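Long-range contact in enoyl-CoA hydratase/carnithine racemase (Thermus thermophilus JL-18, PDB 6SL9), which probably isomerises a CoA thioester to oxepin-CoA in bacterial phenylacetic acid catabolism, as a member of the crotonase family: residues A[12-17]-A[49-54]. Numbering follows the deposited sequence.
Sequences DGVLVL and VRALLL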
ATOM      1  N   ASP A  12      21.541 -14.484  25.318  1.00 19.73           N
ATOM      2  CA  ASP A  12      20.368 -14.107  26.160  1.00 20.79           C
ATOM      3  C   ASP A  12      19.112 -14.773  25.613  1.00 17.82           C
ATOM      4  O   ASP A  12      18.991 -16.025  25.529  1.00 19.03           O
ATOM      5  CB  ASP A  12      20.070 -12.597  26.090  1.00 23.56           C
ATOM      6  CG  ASP A  12      21.102 -11.648  26.689  1.00 42.68           C
ATOM      7  OD1 ASP A  12      22.251 -12.087  27.006  1.00 66.19           O
ATOM      8  OD2 ASP A  12      20.759 -10.445  26.848  1.00 69.21           O
ATOM      9  N   GLY A  13      18.156 -13.921  25.318  1.00 15.40           N
ATOM     10  CA  GLY A  13      16.833 -14.315  24.803  1.00 15.09           C
ATOM     11  C   GLY A  13      16.744 -14.340  23.282  1.00 12.56           C
ATOM     12  O   GLY A  13      15.637 -14.439  22.758  1.00 12.59           O
ATOM     13  N   VAL A  14      17.879 -14.237  22.586  1.00 12.49           N
ATOM     14  CA  VAL A  14      17.912 -14.143  21.114  1.00 12.48           C
ATOM     15  C   VAL A  14      18.516 -15.421  20.527  1.00 12.52           C
ATOM     16  O   VAL A  14      19.656 -15.780  20.875  1.00 14.04           O
ATOM     17  CB  VAL A  14      18.678 -12.891  20.649  1.00 12.98           C
ATOM     18  CG1 VAL A  14      18.688 -12.820  19.120  1.00 13.84           C
ATOM     19  CG2 VAL A  14      18.082 -11.639  21.247  1.00 14.08           C
ATOM     20  N   LEU A  15      17.825 -16.008  19.572  1.00 11.73           N
ATOM     21  CA  LEU A  15      18.422 -17.056  18.732  1.00 11.61           C
ATOM     22  C   LEU A  15      18.968 -16.362  17.473  1.00 11.30           C
ATOM     23  O   LEU A  15      18.186 -15.855  16.702  1.00 12.03           O
ATOM     24  CB  LEU A  15      17.412 -18.154  18.420  1.00 12.04           C
ATOM     25  CG  LEU A  15      17.921 -19.256  17.512  1.00 13.37           C
ATOM     26  CD1 LEU A  15      19.045 -20.043  18.141  1.00 17.43           C
ATOM     27  CD2 LEU A  15      16.807 -20.206  17.137  1.00 15.39           C
ATOM     28  N   VAL A  16      20.275 -16.473  17.282  1.00 11.68           N
ATOM     29  CA  VAL A  16      20.973 -15.913  16.121  1.00 11.51           C
ATOM     30  C   VAL A  16      21.173 -17.027  15.102  1.00 11.19           C
ATOM     31  O   VAL A  16      21.838 -18.048  15.419  1.00 12.17           O
ATOM     32  CB  VAL A  16      22.289 -15.270  16.534  1.00 13.32           C
ATOM     33  CG1 VAL A  16      22.912 -14.631  15.292  1.00 14.19           C
ATOM     34  CG2 VAL A  16      22.150 -14.230  17.614  1.00 13.79           C
ATOM     35  N   LEU A  17      20.603 -16.812  13.947  1.00 11.16           N
ATOM     36  CA  LEU A  17      20.694 -17.737  12.795  1.00 11.16           C
ATOM     37  C   LEU A  17      21.554 -17.115  11.708  1.00 11.36           C
ATOM     38  O   LEU A  17      21.288 -15.986  11.315  1.00 12.21           O
ATOM     39  CB  LEU A  17      19.303 -18.044  12.247  1.00 11.29           C
ATOM     40  CG  LEU A  17      18.332 -18.661  13.261  1.00 12.23           C
ATOM     41  CD1 LEU A  17      16.988 -18.972  12.624  1.00 14.25           C
ATOM     42  CD2 LEU A  17      18.918 -19.910  13.949  1.00 12.56           C
ATOM     43  N   VAL A  49      13.964 -18.494  24.279  1.00 13.71           N
ATOM     44  CA  VAL A  49      14.083 -17.605  23.106  1.00 11.65           C
ATOM     45  C   VAL A  49      12.866 -16.696  23.036  1.00 11.82           C
ATOM     46  O   VAL A  49      11.734 -17.206  23.015  1.00 12.42           O
ATOM     47  CB  VAL A  49      14.287 -18.414  21.825  1.00 12.04           C
ATOM     48  CG1 VAL A  49      14.234 -17.547  20.616  1.00 12.70           C
ATOM     49  CG2 VAL A  49      15.591 -19.185  21.887  1.00 13.26           C
ATOM     50  N   ARG A  50      13.098 -15.382  22.979  1.00 11.04           N
ATOM     51  CA  ARG A  50      12.006 -14.402  22.820  1.00 11.68           C
ATOM     52  C   ARG A  50      12.148 -13.593  21.544  1.00 10.90           C
ATOM     53  O   ARG A  50      11.216 -12.870  21.195  1.00 12.58           O
ATOM     54  CB  ARG A  50      11.935 -13.478  24.030  1.00 14.69           C
ATOM     55  CG  ARG A  50      11.697 -14.145  25.352  1.00 20.07           C
ATOM     56  CD  ARG A  50      10.335 -14.002  25.956  1.00 18.59           C
ATOM     57  NE  ARG A  50       9.944 -12.630  26.221  1.00 14.83           N
ATOM     58  CZ  ARG A  50      10.270 -11.919  27.279  1.00 13.54           C
ATOM     59  NH1 ARG A  50      11.024 -12.384  28.262  1.00 16.05           N
ATOM     60  NH2 ARG A  50       9.822 -10.690  27.343  1.00 13.20           N
ATOM     61  N   ALA A  51      13.243 -13.723  20.826  1.00 11.01           N
ATOM     62  CA  ALA A  51      13.440 -13.022  19.547  1.00 10.44           C
ATOM     63  C   ALA A  51      14.429 -13.802  18.711  1.00 11.09           C
ATOM     64  O   ALA A  51      15.243 -14.550  19.278  1.00 11.70           O
ATOM     65  CB  ALA A  51      13.942 -11.614  19.774  1.00 11.45           C
ATOM     66  N   LEU A  52      14.384 -13.633  17.403  1.00 11.08           N
ATOM     67  CA  LEU A  52      15.340 -14.252  16.476  1.00 10.92           C
ATOM     68  C   LEU A  52      16.031 -13.155  15.672  1.00 11.12           C
ATOM     69  O   LEU A  52      15.450 -12.083  15.443  1.00 11.15           O
ATOM     70  CB  LEU A  52      14.603 -15.221  15.564  1.00 11.69           C
ATOM     71  CG  LEU A  52      14.165 -16.555  16.179  1.00 13.41           C
ATOM     72  CD1 LEU A  52      12.909 -16.376  17.010  1.00 15.96           C
ATOM     73  CD2 LEU A  52      13.911 -17.587  15.121  1.00 15.31           C
ATOM     74  N   LEU A  53      17.264 -13.470  15.275  1.00 11.32           N
ATOM     75  CA  LEU A  53      18.075 -12.572  14.436  1.00 10.56           C
ATOM     76  C   LEU A  53      18.614 -13.435  13.285  1.00 10.75           C
ATOM     77  O   LEU A  53      19.255 -14.456  13.568  1.00 12.27           O
ATOM     78  CB  LEU A  53      19.226 -11.975  15.231  1.00 12.26           C
ATOM     79  CG  LEU A  53      20.252 -11.112  14.490  1.00 14.88           C
ATOM     80  CD1 LEU A  53      19.640  -9.982  13.722  1.00 16.57           C
ATOM     81  CD2 LEU A  53      21.272 -10.601  15.510  1.00 18.01           C
ATOM     82  N   LEU A  54      18.431 -13.018  12.033  1.00 10.86           N
ATOM     83  CA  LEU A  54      18.892 -13.750  10.847  1.00 10.63           C
ATOM     84  C   LEU A  54      19.882 -12.874  10.102  1.00 10.48           C
ATOM     85  O   LEU A  54      19.577 -11.707   9.805  1.00 11.45           O
ATOM     86  CB  LEU A  54      17.660 -14.084   9.980  1.00 11.15           C
ATOM     87  CG  LEU A  54      17.987 -14.794   8.652  1.00 12.31           C
ATOM     88  CD1 LEU A  54      18.612 -16.168   8.883  1.00 13.42           C
ATOM     89  CD2 LEU A  54      16.696 -14.926   7.855  1.00 14.47           C
TER
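Val14 to Leu17 pair in parallel with Ala51 to Leu54, the two strand axes 4.6 Å apart and 19° from exact alignment. Leu15 uses both its polar backbone atoms here: its N bonds to Ala51 O and its O accepts Leu53 N. Leu17 N then meets Leu53 O at 2.7 Å in a nearly straight bond. At the start of the pairing Gly13 O takes two donors, Arg50 N at 2.7 Å and, longer and more bent, Ala51 N at 3.2 Å. This is the parallel pair of a beta-alpha-beta crossover, linked through helix 30-45, in the larger sheet of the crotonase fold. Leu15, Leu17, Leu52 and Leu54 lie on one face, where Leu17 and Leu52 also touch Leu40 of that helix. The side chains of Leu17 and Leu52 cross at an angle, with Leu17 CD1 4.2 Å from Leu52 CD2. With CG anti to its backbone N (chi1 177°), Leu54 brings CD1 to 3.9 Å from Leu17 CB. Leu15 CB rests against both methyls of Val49. On the other face Val14 CG1 packs on Leu53 CB at 4.0 Å, and helix 186-197 covers both residues. The outer part of the Arg50 side chain turns out of the pairing, where NH2 bonds to Gly200 O and NE to Thr202 OG1.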